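Local coordinates for putative Outer membrane protein (Helicobacter pylori, PDB 6GW5) that serves as the adhesin domain of SabA, an outer membrane protein that probably attaches the bacterium to host-cell glycans as a lectin, at residues 61-75 against 216-230. Residues are numbered along the deposited sequence; the frame is centred on the assembly and turned at random.
Sequences IFNAVQAVITSVLGF and VLNNIKAMIPILQQA. Unlike the reference sequence in segment 216-230: Leu217 (reference Phe).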
ATOM      1  N   ILE A  61       9.341  -2.077  -0.044  1.00 35.73           N
ATOM      2  CA  ILE A  61       9.599  -0.769   0.564  1.00 38.96           C
ATOM      3  C   ILE A  61      10.961  -0.169   0.108  1.00 39.61           C
ATOM      4  O   ILE A  61      11.064   1.042  -0.167  1.00 37.97           O
ATOM      5  CB  ILE A  61       9.440  -0.800   2.080  1.00 40.69           C
ATOM      6  CG1 ILE A  61       8.018  -1.260   2.479  1.00 38.57           C
ATOM      7  CG2 ILE A  61       9.701   0.590   2.686  1.00 40.01           C
ATOM      8  CD1 ILE A  61       6.864  -0.406   1.959  1.00 38.50           C
ATOM      9  N   PHE A  62      11.978  -1.008  -0.059  1.00 40.15           N
ATOM     10  CA  PHE A  62      13.236  -0.517  -0.589  1.00 40.89           C
ATOM     11  C   PHE A  62      12.968   0.139  -1.922  1.00 37.53           C
ATOM     12  O   PHE A  62      13.422   1.244  -2.148  1.00 36.30           O
ATOM     13  CB  PHE A  62      14.286  -1.620  -0.740  1.00 43.30           C
ATOM     14  CG  PHE A  62      15.634  -1.104  -1.115  1.00 46.73           C
ATOM     15  CD1 PHE A  62      16.518  -0.681  -0.152  1.00 51.94           C
ATOM     16  CD2 PHE A  62      16.006  -0.988  -2.453  1.00 48.24           C
ATOM     17  CE1 PHE A  62      17.764  -0.167  -0.513  1.00 57.16           C
ATOM     18  CE2 PHE A  62      17.247  -0.499  -2.819  1.00 48.47           C
ATOM     19  CZ  PHE A  62      18.136  -0.087  -1.847  1.00 51.38           C
ATOM     20  N   ASN A  63      12.214  -0.536  -2.796  1.00 39.46           N
ATOM     21  CA  ASN A  63      12.021  -0.080  -4.184  1.00 37.14           C
ATOM     22  C   ASN A  63      11.199   1.226  -4.215  1.00 35.59           C
ATOM     23  O   ASN A  63      11.489   2.156  -4.957  1.00 35.64           O
ATOM     24  CB  ASN A  63      11.401  -1.202  -5.031  1.00 41.32           C
ATOM     25  CG  ASN A  63      12.339  -2.395  -5.229  1.00 43.33           C
ATOM     26  OD1 ASN A  63      13.544  -2.261  -5.100  1.00 50.81           O
ATOM     27  ND2 ASN A  63      11.767  -3.575  -5.499  1.00 44.80           N
ATOM     28  N   ALA A  64      10.212   1.298  -3.352  1.00 34.84           N
ATOM     29  CA  ALA A  64       9.456   2.514  -3.162  1.00 39.31           C
ATOM     30  C   ALA A  64      10.329   3.661  -2.701  1.00 42.35           C
ATOM     31  O   ALA A  64      10.200   4.753  -3.212  1.00 49.67           O
ATOM     32  CB  ALA A  64       8.302   2.271  -2.198  1.00 39.68           C
ATOM     33  N   VAL A  65      11.273   3.412  -1.805  1.00 44.23           N
ATOM     34  CA  VAL A  65      12.242   4.449  -1.425  1.00 42.92           C
ATOM     35  C   VAL A  65      13.103   4.916  -2.610  1.00 42.03           C
ATOM     36  O   VAL A  65      13.246   6.105  -2.827  1.00 42.80           O
ATOM     37  CB  VAL A  65      13.168   3.972  -0.269  1.00 48.16           C
ATOM     38  CG1 VAL A  65      14.410   4.866  -0.109  1.00 47.91           C
ATOM     39  CG2 VAL A  65      12.395   3.914   1.030  1.00 46.38           C
ATOM     40  N   GLN A  66      13.714   3.980  -3.318  1.00 38.08           N
ATOM     41  CA  GLN A  66      14.413   4.293  -4.536  1.00 40.64           C
ATOM     42  C   GLN A  66      13.667   5.272  -5.416  1.00 42.38           C
ATOM     43  O   GLN A  66      14.216   6.277  -5.847  1.00 46.45           O
ATOM     44  CB  GLN A  66      14.617   3.019  -5.364  1.00 50.21           C
ATOM     45  CG  GLN A  66      16.052   2.556  -5.436  1.00 58.62           C
ATOM     46  CD  GLN A  66      16.941   3.601  -6.107  1.00 63.10           C
ATOM     47  OE1 GLN A  66      16.868   3.839  -7.326  1.00 54.88           O
ATOM     48  NE2 GLN A  66      17.766   4.237  -5.308  1.00 62.29           N
ATOM     49  N   ALA A  67      12.422   4.941  -5.738  1.00 39.74           N
ATOM     50  CA  ALA A  67      11.676   5.751  -6.642  1.00 37.47           C
ATOM     51  C   ALA A  67      11.463   7.140  -6.048  1.00 35.71           C
ATOM     52  O   ALA A  67      11.540   8.135  -6.775  1.00 38.86           O
ATOM     53  CB  ALA A  67      10.341   5.090  -6.997  1.00 37.61           C
ATOM     54  N   VAL A  68      11.149   7.208  -4.759  1.00 33.54           N
ATOM     55  CA  VAL A  68      10.881   8.496  -4.112  1.00 36.27           C
ATOM     56  C   VAL A  68      12.166   9.351  -4.064  1.00 37.11           C
ATOM     57  O   VAL A  68      12.122  10.546  -4.338  1.00 35.61           O
ATOM     58  CB  VAL A  68      10.243   8.333  -2.715  1.00 35.80           C
ATOM     59  CG1 VAL A  68      10.110   9.673  -1.991  1.00 36.48           C
ATOM     60  CG2 VAL A  68       8.863   7.698  -2.815  1.00 35.83           C
ATOM     61  N   ILE A  69      13.293   8.745  -3.741  1.00 38.15           N
ATOM     62  CA  ILE A  69      14.544   9.490  -3.715  1.00 39.70           C
ATOM     63  C   ILE A  69      14.890   9.964  -5.091  1.00 38.43           C
ATOM     64  O   ILE A  69      15.231  11.108  -5.281  1.00 43.09           O
ATOM     65  CB  ILE A  69      15.723   8.643  -3.214  1.00 41.81           C
ATOM     66  CG1 ILE A  69      15.555   8.250  -1.746  1.00 41.63           C
ATOM     67  CG2 ILE A  69      17.035   9.387  -3.388  1.00 46.13           C
ATOM     68  CD1 ILE A  69      15.091   9.359  -0.842  1.00 45.07           C
ATOM     69  N   THR A  70      14.825   9.081  -6.063  1.00 38.85           N
ATOM     70  CA  THR A  70      15.032   9.471  -7.446  1.00 33.88           C
ATOM     71  C   THR A  70      14.164  10.737  -7.747  1.00 36.96           C
ATOM     72  O   THR A  70      14.642  11.729  -8.308  1.00 36.69           O
ATOM     73  CB  THR A  70      14.661   8.297  -8.375  1.00 33.37           C
ATOM     74  OG1 THR A  70      15.647   7.252  -8.266  1.00 37.64           O
ATOM     75  CG2 THR A  70      14.492   8.727  -9.838  1.00 31.81           C
ATOM     76  N   SER A  71      12.885  10.653  -7.414  1.00 34.18           N
ATOM     77  CA  SER A  71      11.949  11.674  -7.786  1.00 36.73           C
ATOM     78  C   SER A  71      12.258  13.005  -7.036  1.00 35.54           C
ATOM     79  O   SER A  71      12.040  14.063  -7.560  1.00 34.63           O
ATOM     80  CB  SER A  71      10.505  11.187  -7.555  1.00 36.98           C
ATOM     81  OG  SER A  71      10.138  11.402  -6.212  1.00 40.19           O
ATOM     82  N   VAL A  72      12.812  12.911  -5.833  1.00 39.62           N
ATOM     83  CA  VAL A  72      13.231  14.071  -5.071  1.00 39.69           C
ATOM     84  C   VAL A  72      14.423  14.732  -5.732  1.00 38.15           C
ATOM     85  O   VAL A  72      14.407  15.939  -5.934  1.00 32.77           O
ATOM     86  CB  VAL A  72      13.540  13.714  -3.607  1.00 42.32           C
ATOM     87  CG1 VAL A  72      14.228  14.866  -2.882  1.00 46.25           C
ATOM     88  CG2 VAL A  72      12.250  13.380  -2.882  1.00 42.72           C
ATOM     89  N   LEU A  73      15.426  13.929  -6.080  1.00 37.97           N
ATOM     90  CA  LEU A  73      16.564  14.418  -6.831  1.00 38.84           C
ATOM     91  C   LEU A  73      16.173  14.941  -8.207  1.00 43.07           C
ATOM     92  O   LEU A  73      16.782  15.877  -8.706  1.00 51.03           O
ATOM     93  CB  LEU A  73      17.637  13.354  -6.947  1.00 40.02           C
ATOM     94  CG  LEU A  73      18.280  13.005  -5.576  1.00 43.74           C
ATOM     95  CD1 LEU A  73      19.161  11.773  -5.705  1.00 47.85           C
ATOM     96  CD2 LEU A  73      19.124  14.136  -4.993  1.00 45.12           C
ATOM     97  N   GLY A  74      15.122  14.389  -8.796  1.00 44.24           N
ATOM     98  CA  GLY A  74      14.660  14.839 -10.062  1.00 40.77           C
ATOM     99  C   GLY A  74      14.065  16.221  -9.911  1.00 42.64           C
ATOM    100  O   GLY A  74      14.336  17.105 -10.723  1.00 44.99           O
ATOM    101  N   PHE A  75      13.218  16.414  -8.905  1.00 40.11           N
ATOM    102  CA  PHE A  75      12.638  17.710  -8.720  1.00 39.01           C
ATOM    103  C   PHE A  75      13.745  18.706  -8.417  1.00 41.44           C
ATOM    104  O   PHE A  75      13.759  19.797  -8.935  1.00 44.69           O
ATOM    105  CB  PHE A  75      11.606  17.752  -7.602  1.00 38.60           C
ATOM    106  CG  PHE A  75      10.983  19.066  -7.499  1.00 35.96           C
ATOM    107  CD1 PHE A  75      10.043  19.433  -8.422  1.00 38.35           C
ATOM    108  CD2 PHE A  75      11.457  20.006  -6.608  1.00 37.39           C
ATOM    109  CE1 PHE A  75       9.516  20.724  -8.426  1.00 40.66           C
ATOM    110  CE2 PHE A  75      10.910  21.284  -6.576  1.00 38.97           C
ATOM    111  CZ  PHE A  75       9.937  21.644  -7.484  1.00 38.17           C
ATOM    112  N   VAL A 216       3.366  18.385  -8.437  1.00 38.18           N
ATOM    113  CA  VAL A 216       4.504  17.494  -8.422  1.00 34.47           C
ATOM    114  C   VAL A 216       5.298  17.660  -7.153  1.00 39.39           C
ATOM    115  O   VAL A 216       5.832  16.666  -6.613  1.00 42.03           O
ATOM    116  CB  VAL A 216       5.384  17.662  -9.676  1.00 37.51           C
ATOM    117  CG1 VAL A 216       6.029  19.061  -9.786  1.00 34.41           C
ATOM    118  CG2 VAL A 216       6.435  16.546  -9.770  1.00 35.93           C
ATOM    119  N   LEU A 217       5.404  18.898  -6.678  1.00 38.59           N
ATOM    120  CA  LEU A 217       6.167  19.108  -5.474  1.00 41.88           C
ATOM    121  C   LEU A 217       5.400  18.562  -4.302  1.00 38.44           C
ATOM    122  O   LEU A 217       5.948  17.858  -3.487  1.00 40.99           O
ATOM    123  CB  LEU A 217       6.493  20.584  -5.243  1.00 46.76           C
ATOM    124  CG  LEU A 217       7.079  20.778  -3.824  1.00 52.69           C
ATOM    125  CD1 LEU A 217       8.583  20.975  -3.807  1.00 52.93           C
ATOM    126  CD2 LEU A 217       6.355  21.887  -3.082  1.00 59.97           C
ATOM    127  N   ASN A 218       4.141  18.932  -4.198  1.00 38.08           N
ATOM    128  CA  ASN A 218       3.357  18.534  -3.055  1.00 39.88           C
ATOM    129  C   ASN A 218       3.254  17.008  -2.892  1.00 41.59           C
ATOM    130  O   ASN A 218       3.347  16.481  -1.793  1.00 43.61           O
ATOM    131  CB  ASN A 218       1.976  19.178  -3.116  1.00 41.71           C
ATOM    132  CG  ASN A 218       2.022  20.731  -3.008  1.00 44.41           C
ATOM    133  OD1 ASN A 218       2.788  21.327  -2.213  1.00 45.05           O
ATOM    134  ND2 ASN A 218       1.206  21.389  -3.837  1.00 44.87           N
ATOM    135  N   ASN A 219       3.099  16.304  -4.010  1.00 43.33           N
ATOM    136  CA  ASN A 219       2.975  14.829  -4.008  1.00 40.30           C
ATOM    137  C   ASN A 219       4.250  14.117  -3.627  1.00 40.38           C
ATOM    138  O   ASN A 219       4.189  13.155  -2.887  1.00 36.05           O
ATOM    139  CB  ASN A 219       2.529  14.320  -5.379  1.00 41.39           C
ATOM    140  CG  ASN A 219       1.062  14.525  -5.622  1.00 42.06           C
ATOM    141  OD1 ASN A 219       0.444  15.378  -4.981  1.00 42.97           O
ATOM    142  ND2 ASN A 219       0.504  13.797  -6.602  1.00 39.89           N
ATOM    143  N   ILE A 220       5.385  14.569  -4.181  1.00 40.90           N
ATOM    144  CA  ILE A 220       6.655  14.012  -3.812  1.00 40.23           C
ATOM    145  C   ILE A 220       6.846  14.244  -2.320  1.00 41.68           C
ATOM    146  O   ILE A 220       7.195  13.322  -1.585  1.00 41.57           O
ATOM    147  CB  ILE A 220       7.787  14.629  -4.627  1.00 41.28           C
ATOM    148  CG1 ILE A 220       7.700  14.141  -6.049  1.00 39.85           C
ATOM    149  CG2 ILE A 220       9.142  14.213  -4.073  1.00 45.54           C
ATOM    150  CD1 ILE A 220       8.466  14.998  -7.013  1.00 39.70           C
ATOM    151  N   LYS A 221       6.567  15.463  -1.864  1.00 41.09           N
ATOM    152  CA  LYS A 221       6.692  15.787  -0.450  1.00 46.74           C
ATOM    153  C   LYS A 221       5.876  14.858   0.462  1.00 44.01           C
ATOM    154  O   LYS A 221       6.373  14.408   1.497  1.00 43.80           O
ATOM    155  CB  LYS A 221       6.243  17.228  -0.213  1.00 55.09           C
ATOM    156  CG  LYS A 221       6.686  17.813   1.103  1.00 59.97           C
ATOM    157  CD  LYS A 221       6.545  19.331   1.084  1.00 72.02           C
ATOM    158  CE  LYS A 221       6.881  19.917   2.451  1.00 75.88           C
ATOM    159  NZ  LYS A 221       5.743  19.772   3.400  1.00 75.91           N
ATOM    160  N   ALA A 222       4.635  14.578   0.073  1.00 40.69           N
ATOM    161  CA  ALA A 222       3.732  13.727   0.870  1.00 39.53           C
ATOM    162  C   ALA A 222       4.155  12.260   0.902  1.00 40.41           C
ATOM    163  O   ALA A 222       3.756  11.529   1.798  1.00 40.21           O
ATOM    164  CB  ALA A 222       2.312  13.835   0.359  1.00 36.62           C
ATOM    165  N   MET A 223       4.987  11.846  -0.056  1.00 42.69           N
ATOM    166  CA  MET A 223       5.523  10.477  -0.096  1.00 45.88           C
ATOM    167  C   MET A 223       6.439  10.155   1.060  1.00 44.79           C
ATOM    168  O   MET A 223       6.510   9.005   1.498  1.00 45.99           O
ATOM    169  CB  MET A 223       6.335  10.241  -1.367  1.00 45.09           C
ATOM    170  CG  MET A 223       5.533  10.372  -2.634  1.00 46.41           C
ATOM    171  SD  MET A 223       6.520  10.117  -4.101  1.00 47.90           S
ATOM    172  CE  MET A 223       5.285  10.456  -5.345  1.00 48.01           C
ATOM    173  N   ILE A 224       7.157  11.162   1.528  1.00 43.91           N
ATOM    174  CA  ILE A 224       8.243  10.922   2.455  1.00 45.66           C
ATOM    175  C   ILE A 224       7.747  10.441   3.814  1.00 46.61           C
ATOM    176  O   ILE A 224       8.245   9.434   4.304  1.00 45.42           O
ATOM    177  CB  ILE A 224       9.172  12.141   2.560  1.00 48.65           C
ATOM    178  CG1 ILE A 224       9.850  12.357   1.204  1.00 58.53           C
ATOM    179  CG2 ILE A 224      10.261  11.896   3.582  1.00 47.75           C
ATOM    180  CD1 ILE A 224      10.717  13.597   1.109  1.00 63.47           C
ATOM    181  N   PRO A 225       6.789  11.157   4.432  1.00 45.66           N
ATOM    182  CA  PRO A 225       6.248  10.683   5.686  1.00 45.29           C
ATOM    183  C   PRO A 225       5.586   9.328   5.582  1.00 42.67           C
ATOM    184  O   PRO A 225       5.655   8.534   6.531  1.00 48.18           O
ATOM    185  CB  PRO A 225       5.221  11.750   6.084  1.00 41.56           C
ATOM    186  CG  PRO A 225       5.015  12.583   4.917  1.00 43.49           C
ATOM    187  CD  PRO A 225       6.300  12.501   4.128  1.00 47.73           C
ATOM    188  N   ILE A 226       4.979   9.040   4.447  1.00 41.91           N
ATOM    189  CA  ILE A 226       4.407   7.694   4.248  1.00 43.56           C
ATOM    190  C   ILE A 226       5.471   6.603   4.323  1.00 40.64           C
ATOM    191  O   ILE A 226       5.295   5.602   4.996  1.00 39.39           O
ATOM    192  CB  ILE A 226       3.630   7.599   2.927  1.00 43.32           C
ATOM    193  CG1 ILE A 226       2.297   8.347   3.088  1.00 40.13           C
ATOM    194  CG2 ILE A 226       3.387   6.134   2.542  1.00 43.93           C
ATOM    195  CD1 ILE A 226       1.651   8.760   1.794  1.00 37.99           C
ATOM    196  N   LEU A 227       6.568   6.798   3.613  1.00 43.44           N
ATOM    197  CA  LEU A 227       7.606   5.796   3.614  1.00 45.85           C
ATOM    198  C   LEU A 227       8.322   5.699   4.946  1.00 48.49           C
ATOM    199  O   LEU A 227       8.805   4.633   5.293  1.00 48.90           O
ATOM    200  CB  LEU A 227       8.604   6.084   2.525  1.00 46.81           C
ATOM    201  CG  LEU A 227       8.166   5.664   1.125  1.00 47.55           C
ATOM    202  CD1 LEU A 227       9.334   5.927   0.203  1.00 51.19           C
ATOM    203  CD2 LEU A 227       7.748   4.208   1.059  1.00 47.18           C
ATOM    204  N   GLN A 228       8.383   6.803   5.688  1.00 49.37           N
ATOM    205  CA  GLN A 228       8.959   6.759   7.010  1.00 47.17           C
ATOM    206  C   GLN A 228       8.104   5.879   7.912  1.00 44.37           C
ATOM    207  O   GLN A 228       8.643   5.146   8.717  1.00 45.42           O
ATOM    208  CB  GLN A 228       9.112   8.155   7.599  1.00 50.53           C
ATOM    209  CG  GLN A 228      10.308   8.891   7.018  1.00 54.69           C
ATOM    210  CD  GLN A 228      10.407  10.371   7.419  1.00 54.08           C
ATOM    211  OE1 GLN A 228       9.409  11.086   7.530  1.00 50.57           O
ATOM    212  NE2 GLN A 228      11.629  10.829   7.621  1.00 54.90           N
ATOM    213  N   GLN A 229       6.781   5.941   7.785  1.00 44.47           N
ATOM    214  CA  GLN A 229       5.938   5.036   8.554  1.00 45.46           C
ATOM    215  C   GLN A 229       6.152   3.608   8.125  1.00 42.34           C
ATOM    216  O   GLN A 229       6.192   2.721   8.963  1.00 42.06           O
ATOM    217  CB  GLN A 229       4.459   5.371   8.417  1.00 52.30           C
ATOM    218  CG  GLN A 229       3.981   6.453   9.376  1.00 58.67           C
ATOM    219  CD  GLN A 229       2.930   7.361   8.781  1.00 68.79           C
ATOM    220  OE1 GLN A 229       2.208   7.005   7.865  1.00 71.31           O
ATOM    221  NE2 GLN A 229       2.884   8.577   9.273  1.00 82.20           N
ATOM    222  N   ALA A 230       6.270   3.400   6.822  1.00 44.57           N
ATOM    223  CA  ALA A 230       6.433   2.049   6.266  1.00 48.29           C
ATOM    224  C   ALA A 230       7.756   1.420   6.657  1.00 46.83           C
ATOM    225  O   ALA A 230       7.836   0.218   6.908  1.00 42.47           O
ATOM    226  CB  ALA A 230       6.340   2.092   4.751  1.00 48.86           C
TER
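Leu227 reaches from helix 215-240 into the neighbouring turns of helix 60-79, and Val68 comes to meet it tip to tip. Followed outward, the CB of Leu227 points toward the partner helix, and CG stands anti to the carbonyl carbon (chi1 -79°), from where the two methyls part. CD1 lies 3.5 Å from Val68 CG2 and 3.6 Å from Val65 CA, against the backbone itself; CD2 goes to Ala64, whose CB is 3.8 Å away. A forked leucine can thus touch Ala64, Val65 and Val68 at once, and the small Ala64 is consistent with so close an approach. Val68 is shared: its CG2 also touches Met223 SD at 3.6 Å, where an unbranched, flexible chain can lie across the valine. One turn further, the beta-branched Val72 and Ile220 cross obliquely, their short, stiff CG2 methyls 3.4 Å apart. Ser71 donates a hydrogen bond from OG to Val68 O (2.9 Å), tilted out of the carbonyl plane on the same face as Val72 N, while Ile220 packs on the hydroxyl. The broad ring of Phe75 reaches two residues obliquely, CE2 lying 3.6 Å from Leu217 CD1, with Val216 CG1 near CE1. At the other end the CD1 methyl of Ile61 rests on Ala230 CB. The helices run roughly antiparallel, at 145°, within the adhesin domain's helical bundle; helix 255-283 also touches Val68 and Met223, and helix 167-183 Leu217 and Ile224. With every touching residue buried and the pairing apolar but for the Ser71 hydroxyl, bonded within its own helix, shape and exclusion of water hold the helices together rather than polar bonds between them.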